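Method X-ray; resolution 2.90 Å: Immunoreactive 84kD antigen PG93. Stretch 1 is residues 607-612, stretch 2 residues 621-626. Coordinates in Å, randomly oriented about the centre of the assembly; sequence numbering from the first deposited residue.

Stretch 1, residues 607-612: GTGLYL
Stretch 2 621-626: LAQFTV

The apolar centre lies on the sheet face that carries Leu-610, Leu-612, Ala-622 and Phe-624. Leu-610 (chi1 t, chi2 p) sets CD2 3.8 Å from CD2 of Phe-624, whose chi1 is m (-45°) and chi2 -86°. Two residues along, and next on the same face, Leu-612, also t,p, lays CB 4.2 Å from CB of Ala-622; Leu-612 also packs CG 3.8 Å from CB of Leu-621 (m,t).

These pairings follow from an antiparallel register, with strand axes at 172° and 4.6 Å apart at closest. Leu-610 faces Phe-624 (CA to CA 5.1 Å) and Leu-612 faces Ala-622 (CA to CA 5.0 Å), both as hydrogen-bonded pairs; Tyr-611 and Gln-623 form the narrower non-hydrogen-bonded pair between them, CA to CA 4.4 Å. Phi/psi stays extended, near -115/135 at Leu-610 and Phe-624, but Leu-621 turns to -85/-27. Leu-610 N to Phe-624 O, Phe-624 N to Leu-610 O and Leu-612 N to Ala-622 O each span 2.8 Å. At the far end Leu-612 O takes two donors, Leu-621 N at 2.7 Å and, weakly, Ala-622 N at 3.3 Å. Between these rungs, Gln-623 CA comes 3.1 Å from Leu-610 O in a CA-H...O contact.

On the other face, Tyr-611 (chi1 m, chi2 -91°) receives Gln-623 CG over its ring, 3.8 Å from the centroid. The t,t glutamine extends onward, and its NE2 donates to Thr-608 O at 2.7 Å, tying side chain to loop backbone. Tyr-611 OH lies 3.0 Å from the same NE2, but the angle is too poor for a hydrogen bond.

Gly-609, at phi/psi 82/-152, lets the chain pass close: its CA is 3.3 Å from Phe-624 O, and a CB there would clash with that oxygen and with Thr-625 CG2.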

# COMPACT_ATOMS: atom_id res chain seq x y z
N GLY A 607 0.44 -4.26 -12.57
CA GLY A 607 0.30 -3.14 -13.50
C GLY A 607 -1.01 -2.87 -14.23
O GLY A 607 -1.07 -1.89 -14.98
N THR A 608 -2.03 -3.72 -14.10
CA THR A 608 -3.28 -3.46 -14.86
C THR A 608 -4.55 -3.49 -13.94
O THR A 608 -5.68 -3.61 -14.43
CB THR A 608 -3.43 -4.43 -16.07
OG1 THR A 608 -3.55 -5.78 -15.61
CG2 THR A 608 -2.30 -4.29 -17.08
N GLY A 609 -4.34 -3.36 -12.64
CA GLY A 609 -5.41 -3.32 -11.66
C GLY A 609 -5.95 -4.66 -11.22
O GLY A 609 -5.22 -5.66 -11.21
N LEU A 610 -7.23 -4.66 -10.83
CA LEU A 610 -7.98 -5.80 -10.31
C LEU A 610 -9.09 -6.20 -11.28
O LEU A 610 -9.82 -5.35 -11.76
CB LEU A 610 -8.58 -5.44 -8.92
CG LEU A 610 -9.37 -6.52 -8.16
CD1 LEU A 610 -8.45 -7.49 -7.47
CD2 LEU A 610 -10.31 -5.90 -7.15
N TYR A 611 -9.24 -7.50 -11.50
CA TYR A 611 -10.28 -8.05 -12.37
C TYR A 611 -11.19 -9.00 -11.63
O TYR A 611 -10.74 -9.69 -10.72
CB TYR A 611 -9.65 -8.81 -13.54
CG TYR A 611 -8.89 -7.95 -14.52
CD1 TYR A 611 -9.52 -7.40 -15.63
CD2 TYR A 611 -7.52 -7.75 -14.38
CE1 TYR A 611 -8.81 -6.66 -16.57
CE2 TYR A 611 -6.81 -6.99 -15.30
CZ TYR A 611 -7.46 -6.43 -16.39
OH TYR A 611 -6.77 -5.65 -17.28
N LEU A 612 -12.45 -9.05 -12.05
CA LEU A 612 -13.44 -10.00 -11.56
C LEU A 612 -13.87 -10.78 -12.76
O LEU A 612 -14.39 -10.18 -13.70
CB LEU A 612 -14.62 -9.31 -10.84
CG LEU A 612 -15.89 -10.16 -10.54
CD1 LEU A 612 -15.59 -11.37 -9.65
CD2 LEU A 612 -16.96 -9.32 -9.89
N LEU A 621 -16.17 -9.61 -15.70
CA LEU A 621 -17.38 -9.13 -15.03
C LEU A 621 -17.20 -7.68 -14.50
O LEU A 621 -18.20 -6.97 -14.34
CB LEU A 621 -17.81 -10.05 -13.87
CG LEU A 621 -18.40 -11.42 -14.19
CD1 LEU A 621 -18.66 -12.18 -12.90
CD2 LEU A 621 -19.71 -11.32 -14.97
N ALA A 622 -15.94 -7.28 -14.19
CA ALA A 622 -15.53 -5.96 -13.70
C ALA A 622 -14.00 -5.83 -13.64
O ALA A 622 -13.30 -6.84 -13.52
CB ALA A 622 -16.14 -5.68 -12.32
N GLN A 623 -13.50 -4.58 -13.71
CA GLN A 623 -12.09 -4.23 -13.58
C GLN A 623 -11.94 -2.85 -12.88
O GLN A 623 -12.57 -1.86 -13.29
CB GLN A 623 -11.35 -4.25 -14.91
CG GLN A 623 -9.89 -3.86 -14.77
CD GLN A 623 -9.24 -3.30 -16.01
OE1 GLN A 623 -9.88 -2.96 -17.02
NE2 GLN A 623 -7.93 -3.18 -15.95
N PHE A 624 -11.10 -2.82 -11.83
CA PHE A 624 -10.79 -1.65 -11.01
C PHE A 624 -9.33 -1.30 -11.12
O PHE A 624 -8.47 -2.18 -11.04
CB PHE A 624 -11.18 -1.86 -9.53
CG PHE A 624 -12.54 -2.49 -9.37
CD1 PHE A 624 -13.69 -1.72 -9.35
CD2 PHE A 624 -12.68 -3.88 -9.29
CE1 PHE A 624 -14.96 -2.31 -9.24
CE2 PHE A 624 -13.94 -4.47 -9.19
CZ PHE A 624 -15.07 -3.68 -9.16
N THR A 625 -9.07 -0.02 -11.38
CA THR A 625 -7.75 0.60 -11.54
C THR A 625 -7.71 1.90 -10.73
O THR A 625 -8.71 2.30 -10.13
CB THR A 625 -7.46 0.88 -13.01
OG1 THR A 625 -8.51 1.68 -13.52
CG2 THR A 625 -7.29 -0.38 -13.83
N VAL A 626 -6.56 2.58 -10.74
CA VAL A 626 -6.41 3.85 -10.05
C VAL A 626 -7.26 4.90 -10.76
O VAL A 626 -7.83 5.80 -10.11
CB VAL A 626 -4.93 4.31 -9.93
CG1 VAL A 626 -4.80 5.41 -8.89
CG2 VAL A 626 -4.01 3.15 -9.59